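Local coordinates for amorpha-4,11-diene synthase (Artemisia annua, PDB 4FJQ), which probably converts farnesyl diphosphate into a cyclic sesquiterpene such as amorpha-4,11-diene, releasing diphosphate in a metal-dependent carbocation reaction, at residues 44-49 against 255-260; 169-174 against 507-512; 447-452 against 523-528. All coordinates share one frame; numbering follows the deposited sequence.

Overall arrangement
The three contacts sample the all-helical plant terpene synthase fold from its surface to its interior. Contact 1, at the surface, lays the chain leading into helix 52-72 on helix 238-269; its centre is about 39 Å from that of contact 2, across the centre of the chain. Contact 2 joins an N-terminal-domain loop to helix 489-513. Contact 3 is the deepest, its centre about 13 Å from that of contact 2, and the two touch: I507 packs on Y451 and I526, while R509 makes a weak bond to the hydroxyl of Y451. Helix 447-461 ends in the start of NDLAGHKEE, which matches the class I second metal-binding (NSE/DTE) motif and so probably helps bind magnesium ions.

Contact 1: residues 44-49 against 255-260; sequences VDNQVE and HREELS
V44 and N46 lie against R256, E257 and S260 where the extended chain leading into helix 52-72, the first helix of the terpene synthase N-terminal domain, passes over helix 238-269. Such a stretch of N-terminal chain laid on the surface of the C-terminal helices is a feature of plant sesquiterpene synthases. The contact is small, and it has two parts.

The apolar part belongs to V44. One of its methyls, CG2, stands anti to the backbone N (chi1, measured to CG1, is 69°) and is thereby directed at the base of R256, 3.8 Å from its CB. One helical turn further on, V44 CB lies 4.1 Å from CB of S260. Serine suits this place because its small side chain lets the chain come close, with V44 CA 6.1 Å from S260 CA. Its hydroxyl is engaged with the carbonyl oxygen of L42, just before the segment, and so helps hold the same passing chain. R256 meets the valine with its CB and the backbone beside it; the rest of the side chain bends at chi2 and chi3 and carries the guanidinium off to the carbonyl oxygen of L557.

The polar part sets N46 beside E257. The glutamate is extended beyond CG (chi2 -177°), which carries its carboxylate outward from the helix to the amide. Asparagine fits here as a polar group that adds no second negative charge. The two flat groups stand almost perpendicular, their planes 87° apart, and E257 OE2 comes within 3.6 Å of N46 CG.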
loop_
_atom_site.group_PDB
_atom_site.type_symbol
_atom_site.label_atom_id
_atom_site.label_comp_id
_atom_site.label_asym_id
_atom_site.label_seq_id
_atom_site.Cartn_x
_atom_site.Cartn_y
_atom_site.Cartn_z
ATOM N N VAL A 44 -23.635 -11.025 0.694
ATOM C CA VAL A 44 -22.953 -11.267 -0.567
ATOM C C VAL A 44 -23.741 -12.215 -1.466
ATOM O O VAL A 44 -24.305 -13.206 -0.998
ATOM C CB VAL A 44 -21.516 -11.806 -0.355
ATOM C CG1 VAL A 44 -21.559 -13.212 0.208
ATOM C CG2 VAL A 44 -20.714 -11.750 -1.670
ATOM N N ASP A 45 -23.791 -11.871 -2.751
ATOM C CA ASP A 45 -24.388 -12.717 -3.777
ATOM C C ASP A 45 -23.296 -13.150 -4.754
ATOM O O ASP A 45 -23.091 -12.531 -5.800
ATOM C CB ASP A 45 -25.504 -11.970 -4.517
ATOM C CG ASP A 45 -26.279 -12.865 -5.478
ATOM O OD1 ASP A 45 -27.502 -12.646 -5.638
ATOM O OD2 ASP A 45 -25.672 -13.784 -6.079
ATOM N N ASN A 46 -22.583 -14.210 -4.388
ATOM C CA ASN A 46 -21.540 -14.771 -5.233
ATOM C C ASN A 46 -22.126 -15.707 -6.280
ATOM O O ASN A 46 -22.274 -16.904 -6.034
ATOM C CB ASN A 46 -20.520 -15.548 -4.387
ATOM C CG ASN A 46 -20.047 -14.772 -3.168
ATOM O OD1 ASN A 46 -19.055 -14.050 -3.227
ATOM N ND2 ASN A 46 -20.754 -14.929 -2.052
ATOM N N GLN A 47 -22.460 -15.168 -7.446
ATOM C CA GLN A 47 -22.898 -16.007 -8.553
ATOM C C GLN A 47 -21.675 -16.482 -9.336
ATOM O O GLN A 47 -20.964 -15.675 -9.937
ATOM C CB GLN A 47 -23.868 -15.244 -9.461
ATOM C CG GLN A 47 -24.490 -16.088 -10.565
ATOM C CD GLN A 47 -25.358 -17.212 -10.026
ATOM O OE1 GLN A 47 -24.907 -18.351 -9.882
ATOM N NE2 GLN A 47 -26.614 -16.896 -9.727
ATOM N N VAL A 48 -21.423 -17.790 -9.312
ATOM C CA VAL A 48 -20.269 -18.362 -10.004
ATOM C C VAL A 48 -20.696 -19.264 -11.156
ATOM O O VAL A 48 -21.717 -19.951 -11.083
ATOM C CB VAL A 48 -19.373 -19.180 -9.049
ATOM C CG1 VAL A 48 -20.084 -20.463 -8.622
ATOM C CG2 VAL A 48 -18.031 -19.497 -9.712
ATOM N N GLU A 49 -19.902 -19.253 -12.221
ATOM C CA GLU A 49 -20.151 -20.106 -13.374
ATOM C C GLU A 49 -19.540 -21.492 -13.160
ATOM O O GLU A 49 -18.473 -21.635 -12.559
ATOM C CB GLU A 49 -19.600 -19.465 -14.653
ATOM C CG GLU A 49 -18.077 -19.342 -14.709
ATOM C CD GLU A 49 -17.532 -18.198 -13.862
ATOM O OE1 GLU A 49 -18.331 -17.374 -13.359
ATOM O OE2 GLU A 49 -16.294 -18.124 -13.706
ATOM N N HIS A 255 -13.163 -10.837 -1.964
ATOM C CA HIS A 255 -13.079 -9.556 -1.268
ATOM C C HIS A 255 -14.470 -9.158 -0.784
ATOM O O HIS A 255 -14.639 -8.676 0.336
ATOM C CB HIS A 255 -12.492 -8.463 -2.176
ATOM C CG HIS A 255 -11.060 -8.691 -2.556
ATOM N ND1 HIS A 255 -10.489 -8.133 -3.679
ATOM C CD2 HIS A 255 -10.082 -9.421 -1.959
ATOM C CE1 HIS A 255 -9.216 -8.489 -3.748
ATOM N NE2 HIS A 255 -8.945 -9.270 -2.717
ATOM N N ARG A 256 -15.468 -9.365 -1.635
ATOM C CA ARG A 256 -16.857 -9.137 -1.253
ATOM C C ARG A 256 -17.293 -10.027 -0.085
ATOM O O ARG A 256 -18.044 -9.584 0.788
ATOM C CB ARG A 256 -17.788 -9.387 -2.446
ATOM C CG ARG A 256 -17.743 -8.295 -3.486
ATOM C CD ARG A 256 -18.389 -7.045 -2.935
ATOM N NE ARG A 256 -19.845 -7.171 -2.882
ATOM C CZ ARG A 256 -20.687 -6.512 -3.672
ATOM N NH1 ARG A 256 -20.224 -5.660 -4.578
ATOM N NH2 ARG A 256 -21.997 -6.687 -3.536
ATOM N N GLU A 257 -16.853 -11.281 -0.088
ATOM C CA GLU A 257 -17.139 -12.192 1.025
ATOM C C GLU A 257 -16.553 -11.636 2.332
ATOM O O GLU A 257 -17.217 -11.614 3.380
ATOM C CB GLU A 257 -16.590 -13.597 0.735
ATOM C CG GLU A 257 -17.410 -14.398 -0.281
ATOM C CD GLU A 257 -16.884 -15.825 -0.506
ATOM O OE1 GLU A 257 -15.950 -16.260 0.202
ATOM O OE2 GLU A 257 -17.412 -16.521 -1.402
ATOM N N GLU A 258 -15.313 -11.159 2.258
ATOM C CA GLU A 258 -14.629 -10.580 3.422
ATOM C C GLU A 258 -15.345 -9.340 3.949
ATOM O O GLU A 258 -15.593 -9.238 5.148
ATOM C CB GLU A 258 -13.162 -10.262 3.082
ATOM C CG GLU A 258 -12.356 -11.534 2.735
ATOM C CD GLU A 258 -11.026 -11.245 2.031
ATOM O OE1 GLU A 258 -10.719 -10.065 1.751
ATOM O OE2 GLU A 258 -10.298 -12.211 1.744
ATOM N N LEU A 259 -15.684 -8.415 3.047
ATOM C CA LEU A 259 -16.395 -7.205 3.413
ATOM C C LEU A 259 -17.801 -7.513 3.956
ATOM O O LEU A 259 -18.301 -6.808 4.823
ATOM C CB LEU A 259 -16.501 -6.274 2.206
ATOM C CG LEU A 259 -17.121 -4.903 2.461
ATOM C CD1 LEU A 259 -16.503 -4.178 3.670
ATOM C CD2 LEU A 259 -17.002 -4.040 1.192
ATOM N N SER A 260 -18.456 -8.535 3.426
ATOM C CA SER A 260 -19.726 -8.978 4.038
ATOM C C SER A 260 -19.571 -9.408 5.512
ATOM O O SER A 260 -20.299 -8.943 6.393
ATOM C CB SER A 260 -20.361 -10.109 3.231
ATOM O OG SER A 260 -21.540 -10.560 3.876
#

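Contact 2: residues 169-174 against 507-512; sequences MRVPGE and INREYL
M169 meets helix 489-513 through its backbone: its carbonyl carbon is 3.6 Å from ND2 of N508. The loop 169-174 joins two helices of the N-terminal domain and here rests on a helix of the C-terminal part, so the contact belongs to the interface between the two helical domains.

At R170 the backbone carries the bond. N508 ND2 donates to R170 O over 3.0 Å in a nearly straight line (172°), with the oxygen in the plane of the amide. The same nitrogen also bonds to the carbonyl oxygen of S168, and N508 OD1 accepts from NE1 of W215, so both ends of the buried amide are used and its rotation is fixed. The R170 side chain turns the other way, to E178 and the carbonyl of T167.

V171 is the apolar wedge. Its CG1, anti to the carbonyl carbon (chi1 -63°), presses on the helix backbone 3.5 Å from R509 CA and meets L512 CD1 at 3.7 Å. Its N-H bonds to E174 OE1 at 3.0 Å, from above the carboxylate plane, and braces the type II turn that runs from V171 to E174.

P172 and, at positive phi, G173 fill the middle of that turn, and P172 brings CG to 3.7 Å from R509 NH1. R509 grips E510 side-on, NE and NH2 both reaching OE2, with NH2 at 2.8 Å, while NH1 pairs with D506. A methionine in its place would probably leave D506 and E510 without their shared positive mate.

E174 then holds the N-cap position of helix 175-195 and pairs with R128. Across the interface the loop is thus held by an uncharged amide and a valine, whereas R509 spends its charge on carboxylates of its own helix.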
loop_
_atom_site.group_PDB
_atom_site.type_symbol
_atom_site.label_atom_id
_atom_site.label_comp_id
_atom_site.label_asym_id
_atom_site.label_seq_id
_atom_site.Cartn_x
_atom_site.Cartn_y
_atom_site.Cartn_z
ATOM N N MET A 169 11.892 3.940 -8.761
ATOM C CA MET A 169 12.567 3.038 -7.826
ATOM C C MET A 169 13.860 3.659 -7.312
ATOM O O MET A 169 14.633 2.982 -6.617
ATOM C CB MET A 169 12.935 1.710 -8.498
ATOM C CG MET A 169 11.797 1.044 -9.274
ATOM S SD MET A 169 10.404 0.572 -8.234
ATOM C CE MET A 169 11.167 -0.676 -7.203
ATOM N N ARG A 170 14.101 4.926 -7.652
ATOM C CA ARG A 170 15.372 5.583 -7.323
ATOM C C ARG A 170 15.526 5.882 -5.825
ATOM O O ARG A 170 14.548 6.067 -5.108
ATOM C CB ARG A 170 15.542 6.881 -8.124
ATOM C CG ARG A 170 14.659 8.042 -7.628
ATOM C CD ARG A 170 14.709 9.194 -8.631
ATOM N NE ARG A 170 13.858 10.333 -8.295
ATOM C CZ ARG A 170 12.536 10.343 -8.431
ATOM N NH1 ARG A 170 11.906 9.256 -8.864
ATOM N NH2 ARG A 170 11.841 11.434 -8.113
ATOM N N VAL A 171 16.769 5.909 -5.357
ATOM C CA VAL A 171 17.053 6.283 -3.977
ATOM C C VAL A 171 17.738 7.656 -4.013
ATOM O O VAL A 171 18.077 8.150 -5.093
ATOM C CB VAL A 171 17.930 5.224 -3.291
ATOM C CG1 VAL A 171 17.186 3.881 -3.220
ATOM C CG2 VAL A 171 19.276 5.069 -4.031
ATOM N N PRO A 172 17.922 8.293 -2.850
ATOM C CA PRO A 172 18.511 9.643 -2.898
ATOM C C PRO A 172 19.888 9.660 -3.560
ATOM O O PRO A 172 20.680 8.755 -3.337
ATOM C CB PRO A 172 18.633 10.019 -1.422
ATOM C CG PRO A 172 17.590 9.194 -0.738
ATOM C CD PRO A 172 17.562 7.895 -1.477
ATOM N N GLY A 173 20.160 10.677 -4.372
ATOM C CA GLY A 173 21.473 10.851 -4.965
ATOM C C GLY A 173 21.713 10.160 -6.305
ATOM O O GLY A 173 22.835 10.208 -6.823
ATOM N N GLU A 174 20.684 9.526 -6.873
ATOM C CA GLU A 174 20.848 8.852 -8.162
ATOM C C GLU A 174 20.574 9.783 -9.346
ATOM O O GLU A 174 19.474 9.816 -9.910
ATOM C CB GLU A 174 20.038 7.554 -8.214
ATOM C CG GLU A 174 20.599 6.534 -7.235
ATOM C CD GLU A 174 19.950 5.162 -7.339
ATOM O OE1 GLU A 174 18.706 5.081 -7.449
ATOM O OE2 GLU A 174 20.699 4.164 -7.303
ATOM N N ILE A 507 12.380 6.151 1.693
ATOM C CA ILE A 507 11.647 4.907 1.909
ATOM C C ILE A 507 12.083 3.815 0.933
ATOM O O ILE A 507 12.232 2.645 1.319
ATOM C CB ILE A 507 10.137 5.147 1.814
ATOM C CG1 ILE A 507 9.648 5.814 3.105
ATOM C CG2 ILE A 507 9.421 3.828 1.612
ATOM C CD1 ILE A 507 8.328 6.528 2.969
ATOM N N ASN A 508 12.296 4.192 -0.329
ATOM C CA ASN A 508 12.850 3.250 -1.312
ATOM C C ASN A 508 14.188 2.656 -0.860
ATOM O O ASN A 508 14.409 1.452 -0.980
ATOM C CB ASN A 508 13.071 3.927 -2.666
ATOM C CG ASN A 508 11.774 4.110 -3.459
ATOM O OD1 ASN A 508 10.740 3.558 -3.097
ATOM N ND2 ASN A 508 11.840 4.872 -4.558
ATOM N N ARG A 509 15.091 3.510 -0.386
ATOM C CA ARG A 509 16.397 3.040 0.079
ATOM C C ARG A 509 16.221 2.040 1.222
ATOM O O ARG A 509 16.811 0.965 1.197
ATOM C CB ARG A 509 17.277 4.220 0.514
ATOM C CG ARG A 509 18.708 3.869 0.904
ATOM C CD ARG A 509 19.308 4.987 1.759
ATOM N NE ARG A 509 18.466 5.226 2.936
ATOM C CZ ARG A 509 17.876 6.386 3.239
ATOM N NH1 ARG A 509 18.054 7.465 2.478
ATOM N NH2 ARG A 509 17.121 6.475 4.325
ATOM N N GLU A 510 15.390 2.373 2.210
ATOM C CA GLU A 510 15.196 1.472 3.352
ATOM C C GLU A 510 14.603 0.130 2.896
ATOM O O GLU A 510 15.007 -0.943 3.369
ATOM C CB GLU A 510 14.336 2.119 4.443
ATOM C CG GLU A 510 14.962 3.335 5.102
ATOM C CD GLU A 510 16.367 3.052 5.645
ATOM O OE1 GLU A 510 16.548 2.031 6.338
ATOM O OE2 GLU A 510 17.296 3.835 5.352
ATOM N N TYR A 511 13.660 0.192 1.957
ATOM C CA TYR A 511 13.038 -1.010 1.393
ATOM C C TYR A 511 14.069 -1.971 0.780
ATOM O O TYR A 511 13.996 -3.180 0.982
ATOM C CB TYR A 511 12.011 -0.602 0.319
ATOM C CG TYR A 511 11.400 -1.747 -0.461
ATOM C CD1 TYR A 511 10.293 -2.438 0.030
ATOM C CD2 TYR A 511 11.910 -2.113 -1.704
ATOM C CE1 TYR A 511 9.714 -3.489 -0.696
ATOM C CE2 TYR A 511 11.350 -3.173 -2.443
ATOM C CZ TYR A 511 10.252 -3.848 -1.936
ATOM O OH TYR A 511 9.689 -4.874 -2.665
ATOM N N LEU A 512 15.025 -1.427 0.037
ATOM C CA LEU A 512 16.003 -2.241 -0.705
ATOM C C LEU A 512 17.075 -2.832 0.198
ATOM O O LEU A 512 17.804 -3.748 -0.180
ATOM C CB LEU A 512 16.697 -1.377 -1.759
ATOM C CG LEU A 512 15.713 -0.892 -2.832
ATOM C CD1 LEU A 512 16.258 0.301 -3.635
ATOM C CD2 LEU A 512 15.293 -2.042 -3.759
#

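Contact 3: residues 447-452 against 523-528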
loop_
_atom_site.group_PDB
_atom_site.type_symbol
_atom_site.label_atom_id
_atom_site.label_comp_id
_atom_site.label_asym_id
_atom_site.label_seq_id
_atom_site.Cartn_x
_atom_site.Cartn_y
_atom_site.Cartn_z
ATOM N N PRO A 447 14.262 3.021 10.480
ATOM C CA PRO A 447 14.037 4.183 9.696
ATOM C C PRO A 447 12.818 4.050 8.729
ATOM O O PRO A 447 12.185 4.880 8.523
ATOM C CB PRO A 447 15.344 4.335 9.002
ATOM C CG PRO A 447 16.087 3.857 9.679
ATOM C CD PRO A 447 15.609 2.696 10.281
ATOM N N LEU A 448 12.630 2.885 8.219
ATOM C CA LEU A 448 11.526 2.656 7.298
ATOM C C LEU A 448 10.188 3.025 7.948
ATOM O O LEU A 448 9.367 3.690 7.332
ATOM C CB LEU A 448 11.512 1.213 6.790
ATOM C CG LEU A 448 10.362 0.853 5.836
ATOM C CD1 LEU A 448 10.269 1.834 4.697
ATOM C CD2 LEU A 448 10.523 -0.567 5.287
ATOM N N LEU A 449 9.975 2.613 9.194
ATOM C CA LEU A 449 8.697 2.896 9.862
ATOM C C LEU A 449 8.606 4.339 10.345
ATOM O O LEU A 449 7.520 4.945 10.382
ATOM C CB LEU A 449 8.445 1.923 11.015
ATOM C CG LEU A 449 8.353 0.457 10.578
ATOM C CD1 LEU A 449 8.124 -0.477 11.769
ATOM C CD2 LEU A 449 7.261 0.277 9.515
ATOM N N ARG A 450 9.750 4.895 10.721
ATOM C CA ARG A 450 9.797 6.306 11.061
ATOM C C ARG A 450 9.429 7.155 9.854
ATOM O O ARG A 450 8.649 8.107 9.966
ATOM C CB ARG A 450 11.188 6.698 11.556
ATOM C CG ARG A 450 11.344 8.186 11.780
ATOM C CD ARG A 450 12.666 8.476 12.461
ATOM N NE ARG A 450 12.887 7.529 13.552
ATOM C CZ ARG A 450 13.843 6.604 13.570
ATOM N NH1 ARG A 450 14.703 6.497 12.559
ATOM N NH2 ARG A 450 13.947 5.794 14.614
ATOM N N TYR A 451 10.014 6.821 8.707
ATOM C CA TYR A 451 9.726 7.536 7.462
ATOM C C TYR A 451 8.245 7.454 7.094
ATOM O O TYR A 451 7.655 8.431 6.650
ATOM C CB TYR A 451 10.590 6.992 6.324
ATOM C CG TYR A 451 12.053 7.364 6.443
ATOM C CD1 TYR A 451 12.438 8.568 7.002
ATOM C CD2 TYR A 451 13.047 6.503 5.998
ATOM C CE1 TYR A 451 13.789 8.913 7.114
ATOM C CE2 TYR A 451 14.389 6.829 6.107
ATOM C CZ TYR A 451 14.756 8.032 6.662
ATOM O OH TYR A 451 16.093 8.354 6.759
ATOM N N LYS A 452 7.659 6.277 7.282
ATOM C CA LYS A 452 6.236 6.058 7.046
ATOM C C LYS A 452 5.394 7.017 7.891
ATOM O O LYS A 452 4.525 7.712 7.366
ATOM C CB LYS A 452 5.874 4.608 7.367
ATOM C CG LYS A 452 4.394 4.224 7.134
ATOM C CD LYS A 452 4.198 2.759 7.505
ATOM C CE LYS A 452 2.915 2.156 6.918
ATOM N NZ LYS A 452 1.663 2.766 7.469
ATOM N N VAL A 523 6.608 -6.421 1.852
ATOM C CA VAL A 523 5.701 -6.002 0.789
ATOM C C VAL A 523 4.438 -5.359 1.374
ATOM O O VAL A 523 3.980 -4.344 0.867
ATOM C CB VAL A 523 5.338 -7.172 -0.165
ATOM C CG1 VAL A 523 4.204 -6.773 -1.122
ATOM C CG2 VAL A 523 6.582 -7.638 -0.962
ATOM N N ALA A 524 3.880 -5.946 2.432
ATOM C CA ALA A 524 2.715 -5.350 3.090
ATOM C C ALA A 524 3.041 -3.936 3.578
ATOM O O ALA A 524 2.245 -3.011 3.433
ATOM C CB ALA A 524 2.254 -6.207 4.236
ATOM N N VAL A 525 4.209 -3.771 4.177
ATOM C CA VAL A 525 4.620 -2.451 4.633
ATOM C C VAL A 525 4.715 -1.426 3.487
ATOM O O VAL A 525 4.161 -0.341 3.590
ATOM C CB VAL A 525 5.941 -2.504 5.419
ATOM C CG1 VAL A 525 6.473 -1.100 5.657
ATOM C CG2 VAL A 525 5.736 -3.240 6.761
ATOM N N ILE A 526 5.377 -1.780 2.387
ATOM C CA ILE A 526 5.531 -0.834 1.275
ATOM C C ILE A 526 4.170 -0.518 0.636
ATOM O O ILE A 526 3.913 0.611 0.232
ATOM C CB ILE A 526 6.584 -1.306 0.217
ATOM C CG1 ILE A 526 7.079 -0.121 -0.624
ATOM C CG2 ILE A 526 6.036 -2.403 -0.693
ATOM C CD1 ILE A 526 7.849 0.914 0.178
ATOM N N ASN A 527 3.291 -1.509 0.568
ATOM C CA ASN A 527 1.932 -1.251 0.084
ATOM C C ASN A 527 1.209 -0.267 1.005
ATOM O O ASN A 527 0.538 0.649 0.548
ATOM C CB ASN A 527 1.132 -2.559 -0.031
ATOM C CG ASN A 527 1.657 -3.469 -1.127
ATOM O OD1 ASN A 527 2.369 -3.024 -2.022
ATOM N ND2 ASN A 527 1.306 -4.755 -1.060
ATOM N N LEU A 528 1.350 -0.461 2.313
ATOM C CA LEU A 528 0.723 0.464 3.261
ATOM C C LEU A 528 1.275 1.895 3.114
ATOM O O LEU A 528 0.532 2.875 3.217
ATOM C CB LEU A 528 0.887 -0.028 4.698
ATOM C CG LEU A 528 -0.090 -1.162 5.003
ATOM C CD1 LEU A 528 0.290 -1.808 6.310
ATOM C CD2 LEU A 528 -1.542 -0.644 5.027
HETATM O O HOH W 1 -1.050 2.976 5.678
#
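A water molecule links the carbonyl oxygen of L528 to the amine of K452: it donates to L528 O over 2.9 Å and accepts from K452 NZ at 3.3 Å. The lysine is buried, and its methylene chain spans the gap between the helices. It stays extended up to CE and bends only at the last torsion (chi4 -65°), which turns NZ toward the water. On the way CE lies 3.7 Å from CB of L528, crossing that side chain at a slant, so the apolar length of the lysine packs while its amine meets the water.

The two helices, 447-461 and 519-535, belong to the helical bundle of the class I terpene synthase C-terminal domain. Segments 447-452 and 523-528 run nearly parallel, at 21°, their axes 11.2 Å apart at closest approach. That spacing is wide, and long or branched side chains fill it.

V525 is the residue that two leucines share. Its CG1, anti to the backbone N, touches CD2 of L448 at 4.1 Å and CD2 of L449 at 4.2 Å. L448 and V525 pass each other pointing in opposite directions, whereas L449 lies about at right angles to the valine. Beta-branched valine is compact enough to receive both methyls. L449 also packs on N420 and T423 of helix 419-429, and L528 on W288 and S292 of helix 282-292.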